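Local structure of lectin (Cicer arietinum, 3V6N) at residues F76-N81 with D106-F111; K211-Y216 with G222-E227. The protein agglutinates red blood cells as a plant albumin of hemopexin fold and binds calcium and sodium ions in its four-bladed beta-propeller. All coordinates share one frame; numbering follows the deposited sequence.

Interaction 1. Residues F76-N81 with D106-F111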
loop_
_atom_site.group_PDB
_atom_site.type_symbol
_atom_site.label_atom_id
_atom_site.label_comp_id
_atom_site.label_asym_id
_atom_site.label_seq_id
_atom_site.Cartn_x
_atom_site.Cartn_y
_atom_site.Cartn_z
ATOM N N PHE A 76 -1.772 -4.777 -15.499
ATOM C CA PHE A 76 -1.227 -4.918 -14.153
ATOM C C PHE A 76 -0.345 -3.707 -13.913
ATOM O O PHE A 76 0.442 -3.312 -14.782
ATOM C CB PHE A 76 -0.411 -6.213 -13.969
ATOM C CG PHE A 76 -1.246 -7.422 -13.586
ATOM C CD1 PHE A 76 -1.651 -7.626 -12.270
ATOM C CD2 PHE A 76 -1.626 -8.354 -14.551
ATOM C CE1 PHE A 76 -2.433 -8.723 -11.925
ATOM C CE2 PHE A 76 -2.411 -9.451 -14.223
ATOM C CZ PHE A 76 -2.817 -9.641 -12.905
ATOM N N ILE A 77 -0.502 -3.096 -12.752
ATOM C CA ILE A 77 0.353 -1.971 -12.367
ATOM C C ILE A 77 1.022 -2.359 -11.044
ATOM O O ILE A 77 0.487 -3.179 -10.300
ATOM C CB ILE A 77 -0.447 -0.637 -12.280
ATOM C CG1 ILE A 77 -1.567 -0.759 -11.236
ATOM C CG2 ILE A 77 -0.992 -0.245 -13.666
ATOM C CD1 ILE A 77 -2.186 0.564 -10.829
ATOM N N PHE A 78 2.200 -1.816 -10.771
ATOM C CA PHE A 78 2.927 -2.142 -9.546
ATOM C C PHE A 78 3.422 -0.887 -8.852
ATOM O O PHE A 78 3.647 0.126 -9.496
ATOM C CB PHE A 78 4.151 -3.016 -9.843
ATOM C CG PHE A 78 3.824 -4.351 -10.451
ATOM C CD1 PHE A 78 3.925 -5.504 -9.700
ATOM C CD2 PHE A 78 3.409 -4.450 -11.778
ATOM C CE1 PHE A 78 3.637 -6.738 -10.266
ATOM C CE2 PHE A 78 3.122 -5.676 -12.353
ATOM C CZ PHE A 78 3.239 -6.822 -11.595
ATOM N N TYR A 79 3.578 -0.978 -7.531
ATOM C CA TYR A 79 4.374 -0.026 -6.769
ATOM C C TYR A 79 5.069 -0.769 -5.621
ATOM O O TYR A 79 4.399 -1.371 -4.754
ATOM C CB TYR A 79 3.545 1.142 -6.227
ATOM C CG TYR A 79 4.405 2.035 -5.343
ATOM C CD1 TYR A 79 5.373 2.864 -5.909
ATOM C CD2 TYR A 79 4.285 2.012 -3.951
ATOM C CE1 TYR A 79 6.182 3.658 -5.127
ATOM C CE2 TYR A 79 5.091 2.817 -3.152
ATOM C CZ TYR A 79 6.032 3.640 -3.747
ATOM O OH TYR A 79 6.857 4.440 -2.979
ATOM N N GLU A 80 6.399 -0.742 -5.634
ATOM C CA GLU A 80 7.199 -1.550 -4.715
ATOM C C GLU A 80 6.652 -2.982 -4.641
ATOM O O GLU A 80 6.471 -3.635 -5.679
ATOM C CB GLU A 80 7.274 -0.887 -3.331
ATOM C CG GLU A 80 8.118 0.389 -3.305
ATOM C CD GLU A 80 8.141 1.085 -1.943
ATOM O OE1 GLU A 80 7.539 0.576 -0.977
ATOM O OE2 GLU A 80 8.777 2.154 -1.833
ATOM N N ASN A 81 6.332 -3.463 -3.444
ATOM C CA ASN A 81 5.853 -4.847 -3.324
ATOM C C ASN A 81 4.344 -5.100 -3.562
ATOM O O ASN A 81 3.868 -6.208 -3.367
ATOM C CB ASN A 81 6.410 -5.526 -2.054
ATOM C CG ASN A 81 5.584 -5.272 -0.813
ATOM O OD1 ASN A 81 6.002 -5.599 0.307
ATOM N ND2 ASN A 81 4.394 -4.752 -0.994
ATOM N N ASP A 106 1.212 -12.623 -3.056
ATOM C CA ASP A 106 -0.166 -13.108 -3.021
ATOM C C ASP A 106 -0.773 -13.189 -4.407
ATOM O O ASP A 106 -1.655 -14.004 -4.650
ATOM C CB ASP A 106 -1.048 -12.213 -2.141
ATOM C CG ASP A 106 -0.749 -12.373 -0.651
ATOM O OD1 ASP A 106 -0.118 -13.373 -0.245
ATOM O OD2 ASP A 106 -1.135 -11.481 0.121
ATOM N N MET A 107 -0.328 -12.327 -5.311
ATOM C CA MET A 107 -0.833 -12.354 -6.681
ATOM C C MET A 107 -0.073 -13.387 -7.517
ATOM O O MET A 107 -0.658 -14.020 -8.392
ATOM C CB MET A 107 -0.720 -10.962 -7.301
ATOM C CG MET A 107 -1.554 -10.754 -8.552
ATOM S SD MET A 107 -3.239 -10.248 -8.171
ATOM C CE MET A 107 -3.032 -8.491 -7.900
ATOM N N PHE A 108 1.226 -13.534 -7.239
ATOM C CA PHE A 108 2.138 -14.432 -7.972
ATOM C C PHE A 108 3.003 -15.205 -6.984
ATOM O O PHE A 108 4.143 -14.810 -6.730
ATOM C CB PHE A 108 3.074 -13.645 -8.909
ATOM C CG PHE A 108 2.369 -12.689 -9.832
ATOM C CD1 PHE A 108 1.645 -13.155 -10.928
ATOM C CD2 PHE A 108 2.441 -11.321 -9.614
ATOM C CE1 PHE A 108 0.998 -12.274 -11.780
ATOM C CE2 PHE A 108 1.789 -10.428 -10.464
ATOM C CZ PHE A 108 1.064 -10.906 -11.547
ATOM N N PRO A 109 2.474 -16.317 -6.425
ATOM C CA PRO A 109 3.183 -17.041 -5.357
ATOM C C PRO A 109 4.523 -17.648 -5.749
ATOM O O PRO A 109 5.364 -17.888 -4.880
ATOM C CB PRO A 109 2.192 -18.149 -4.962
ATOM C CG PRO A 109 0.846 -17.612 -5.362
ATOM C CD PRO A 109 1.112 -16.850 -6.636
ATOM N N PHE A 110 4.732 -17.898 -7.041
ATOM C CA PHE A 110 6.002 -18.475 -7.516
ATOM C C PHE A 110 7.181 -17.519 -7.294
ATOM O O PHE A 110 8.345 -17.924 -7.371
ATOM C CB PHE A 110 5.901 -18.906 -8.989
ATOM C CG PHE A 110 5.178 -17.916 -9.876
ATOM C CD1 PHE A 110 3.834 -18.101 -10.196
ATOM C CD2 PHE A 110 5.842 -16.813 -10.396
ATOM C CE1 PHE A 110 3.163 -17.202 -11.012
ATOM C CE2 PHE A 110 5.181 -15.911 -11.214
ATOM C CZ PHE A 110 3.841 -16.100 -11.525
ATOM N N PHE A 111 6.882 -16.256 -6.992
ATOM C CA PHE A 111 7.941 -15.272 -6.714
ATOM C C PHE A 111 8.452 -15.275 -5.277
ATOM O O PHE A 111 9.508 -14.692 -4.981
ATOM C CB PHE A 111 7.518 -13.860 -7.145
ATOM C CG PHE A 111 7.603 -13.630 -8.633
ATOM C CD1 PHE A 111 8.612 -14.238 -9.395
ATOM C CD2 PHE A 111 6.701 -12.781 -9.275
ATOM C CE1 PHE A 111 8.700 -14.021 -10.763
ATOM C CE2 PHE A 111 6.793 -12.561 -10.649
ATOM C CZ PHE A 111 7.791 -13.183 -11.388
#
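Phe108 turns the edge of its ring toward one face of Phe76, an edge-to-face pair whose centroids lie 5.6 Å apart with the planes at 57°. The touching atom is Phe108 CZ, which stands over the rim of the Phe76 ring rather than its centre, 4.1 Å from Phe76 CE1. Met107 meets the same carbon from another direction: its CG lies 4.0 Å from Phe76 CE1. With CG anti to the backbone N (chi1 -163°), the bends at chi2 and chi3 set the thioether beside the ring, and SD sits 5.5 Å from the Phe76 centroid, at the edge, as a Met-aromatic contact. Met107 CG also lies over the rim of a Phe108 face, so the three side chains close on one another. Two residues further along the strand, Phe78 reaches Phe108 with the far end of its ring: Phe78 CZ is 4.0 Å from Phe108 CE2, which lies close to the plane of the Phe78 ring. No hydrogen bond joins the segments, and the contact is wholly apolar.

Phe108 is the first residue past helix 104-107 to leave helical angles, and its CB points toward the strand; Phe111 N bonds back to Phe108 O at 3.1 Å. Phe76 and Phe78 belong to strand 74-79, the second strand of its four-stranded antiparallel blade, and Phe78 also packs against Asp65, a calcium ligand. Phe108 continues onto Ile143 of strand 139-144, so the cluster bridges two blades of the propeller.

Interaction 2. Residues K211-Y216 with G222-E227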
loop_
_atom_site.group_PDB
_atom_site.type_symbol
_atom_site.label_atom_id
_atom_site.label_comp_id
_atom_site.label_asym_id
_atom_site.label_seq_id
_atom_site.Cartn_x
_atom_site.Cartn_y
_atom_site.Cartn_z
ATOM N N LYS A 211 20.034 4.265 -28.364
ATOM C CA LYS A 211 19.940 5.692 -28.703
ATOM C C LYS A 211 19.288 6.539 -27.608
ATOM O O LYS A 211 18.923 6.032 -26.549
ATOM C CB LYS A 211 19.188 5.909 -30.024
ATOM C CG LYS A 211 19.796 5.251 -31.247
ATOM C CD LYS A 211 18.981 4.029 -31.611
ATOM C CE LYS A 211 19.136 3.672 -33.082
ATOM N NZ LYS A 211 20.219 2.668 -33.303
ATOM N N LYS A 212 19.148 7.831 -27.886
ATOM C CA LYS A 212 18.558 8.787 -26.959
ATOM C C LYS A 212 17.059 8.917 -27.173
ATOM O O LYS A 212 16.594 9.183 -28.283
ATOM C CB LYS A 212 19.229 10.153 -27.100
ATOM C CG LYS A 212 20.642 10.182 -26.537
ATOM C CD LYS A 212 21.029 11.578 -26.078
ATOM C CE LYS A 212 20.047 12.140 -25.046
ATOM N NZ LYS A 212 20.141 13.622 -24.922
ATOM N N THR A 213 16.309 8.728 -26.096
ATOM C CA THR A 213 14.856 8.759 -26.148
ATOM C C THR A 213 14.298 10.051 -26.768
ATOM O O THR A 213 13.317 10.007 -27.529
ATOM C CB THR A 213 14.253 8.488 -24.751
ATOM O OG1 THR A 213 14.825 7.283 -24.212
ATOM C CG2 THR A 213 12.736 8.324 -24.828
ATOM N N LEU A 214 14.931 11.181 -26.452
ATOM C CA LEU A 214 14.504 12.496 -26.952
ATOM C C LEU A 214 14.718 12.678 -28.466
ATOM O O LEU A 214 13.995 13.448 -29.098
ATOM C CB LEU A 214 15.155 13.639 -26.147
ATOM C CG LEU A 214 14.616 13.857 -24.720
ATOM C CD1 LEU A 214 15.434 14.882 -23.948
ATOM C CD2 LEU A 214 13.141 14.254 -24.737
ATOM N N ASP A 215 15.690 11.973 -29.045
ATOM C CA ASP A 215 15.844 11.957 -30.508
ATOM C C ASP A 215 14.698 11.197 -31.206
ATOM O O ASP A 215 14.267 11.579 -32.294
ATOM C CB ASP A 215 17.184 11.341 -30.929
ATOM C CG ASP A 215 18.396 12.174 -30.507
ATOM O OD1 ASP A 215 18.240 13.360 -30.151
ATOM O OD2 ASP A 215 19.525 11.635 -30.554
ATOM N N TYR A 216 14.212 10.127 -30.581
ATOM C CA TYR A 216 13.160 9.291 -31.176
ATOM C C TYR A 216 11.757 9.878 -30.940
ATOM O O TYR A 216 10.884 9.775 -31.812
ATOM C CB TYR A 216 13.266 7.871 -30.614
ATOM C CG TYR A 216 12.374 6.815 -31.255
ATOM C CD1 TYR A 216 12.684 6.277 -32.497
ATOM C CD2 TYR A 216 11.255 6.313 -30.583
ATOM C CE1 TYR A 216 11.902 5.283 -33.071
ATOM C CE2 TYR A 216 10.450 5.333 -31.156
ATOM C CZ TYR A 216 10.785 4.820 -32.401
ATOM O OH TYR A 216 10.024 3.843 -32.982
ATOM N N GLY A 222 11.167 18.576 -22.720
ATOM C CA GLY A 222 10.677 19.395 -21.610
ATOM C C GLY A 222 9.766 18.653 -20.649
ATOM O O GLY A 222 9.323 19.212 -19.644
ATOM N N ILE A 223 9.481 17.393 -20.960
ATOM C CA ILE A 223 8.709 16.529 -20.069
ATOM C C ILE A 223 9.661 15.596 -19.315
ATOM O O ILE A 223 9.560 15.445 -18.095
ATOM C CB ILE A 223 7.623 15.736 -20.847
ATOM C CG1 ILE A 223 6.615 16.705 -21.480
ATOM C CG2 ILE A 223 6.927 14.731 -19.937
ATOM C CD1 ILE A 223 5.526 16.052 -22.304
ATOM N N ILE A 224 10.570 14.959 -20.047
ATOM C CA ILE A 224 11.652 14.206 -19.424
ATOM C C ILE A 224 12.991 14.854 -19.768
ATOM O O ILE A 224 13.139 15.408 -20.863
ATOM C CB ILE A 224 11.666 12.699 -19.807
ATOM C CG1 ILE A 224 12.068 12.478 -21.273
ATOM C CG2 ILE A 224 10.335 12.038 -19.483
ATOM C CD1 ILE A 224 12.763 11.150 -21.519
ATOM N N PRO A 225 13.957 14.827 -18.824
ATOM C CA PRO A 225 13.780 14.379 -17.435
ATOM C C PRO A 225 12.838 15.307 -16.668
ATOM O O PRO A 225 12.711 16.480 -17.025
ATOM C CB PRO A 225 15.200 14.439 -16.841
ATOM C CG PRO A 225 16.003 15.276 -17.785
ATOM C CD PRO A 225 15.363 15.153 -19.135
ATOM N N LEU A 226 12.168 14.774 -15.646
ATOM C CA LEU A 226 11.295 15.574 -14.785
ATOM C C LEU A 226 12.045 15.894 -13.485
ATOM O O LEU A 226 12.238 15.014 -12.639
ATOM C CB LEU A 226 9.969 14.837 -14.502
ATOM C CG LEU A 226 8.620 15.577 -14.653
ATOM C CD1 LEU A 226 7.453 14.604 -14.762
ATOM C CD2 LEU A 226 8.351 16.588 -13.544
ATOM N N GLU A 227 12.488 17.145 -13.340
ATOM C CA GLU A 227 13.154 17.595 -12.107
ATOM C C GLU A 227 12.154 18.214 -11.133
ATOM O O GLU A 227 11.174 18.844 -11.540
ATOM C CB GLU A 227 14.293 18.579 -12.413
ATOM C CG GLU A 227 15.444 18.559 -11.404
ATOM C CD GLU A 227 15.287 19.548 -10.245
ATOM O OE1 GLU A 227 16.172 20.420 -10.084
ATOM O OE2 GLU A 227 14.296 19.461 -9.482
#
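Leu214 and Ile224 supply most of the contact; the two side chains lie alongside each other, running in opposite senses. Both methyls of Leu214 are engaged. CD2 lies 4.0 Å from Ile224 CG1, a van der Waals contact between the two branched chains, while Leu214 CD1 approaches the backbone at 3.9 Å from Ile224 O. The leucine fork therefore rests partly on side chain and partly on the carbonyl of the same residue. Thr213 adds a looser touch through its methyl, with CG2 4.4 Å from Ile224 CD1. No hydrogen bond crosses between the segments, so the contact rests on van der Waals packing of apolar groups against each other and against one carbonyl.

The rotamer of Ile224 governs how it presents itself: CG1 lies between the backbone N and the carbonyl carbon (chi1 70°), and the nearly extended arm beyond it carries CD1 toward the threonine methyl. Its carbonyl leads into a cis peptide bond before Pro225. In 211-216, Lys212 occupies the N-cap position of helix 213-216, and Lys212 O receives a weak bond from Asp215 N at 3.0 Å. Thr213 and Leu214, the first two residues of the helix, both point their CB toward 222-227. Thr213 is also tied to Glu191 through its backbone, with a weak hydrogen bond from the side chain.

Farther out, Leu214 packs on Leu220 and Arg221 of the connecting loop, whereas Ile224 lies against Ile22 of strand 17-22. Leu226 pairs through its backbone with Gly4 near the chain start. Helix 213-216, which follows strand 210-212 at the outer edge of its blade, is thereby joined to the C-terminal tail where that tail runs against strands 17-22 and 25-30 of the first blade.

Overall arrangement
Both contacts are largely buried and lack cross-segment hydrogen bonds, but they lie on opposite sides of the chain's centre, their own centres 29 Å apart. Each uses a short helix that follows an outermost strand; in interaction 1 the helix end and the loop after it meet an inner strand of the same blade, in interaction 2 the helix meets the C-terminal tail. Interaction 1 is aromatic, with one Met-aromatic contact, and its Phe78 is about 8 Å from the bound calcium ion. Interaction 2 is aliphatic, involves no strand residue among those that touch, and lies farther from that ion, where the last blade meets the first. A second subunit approaches only interaction 1.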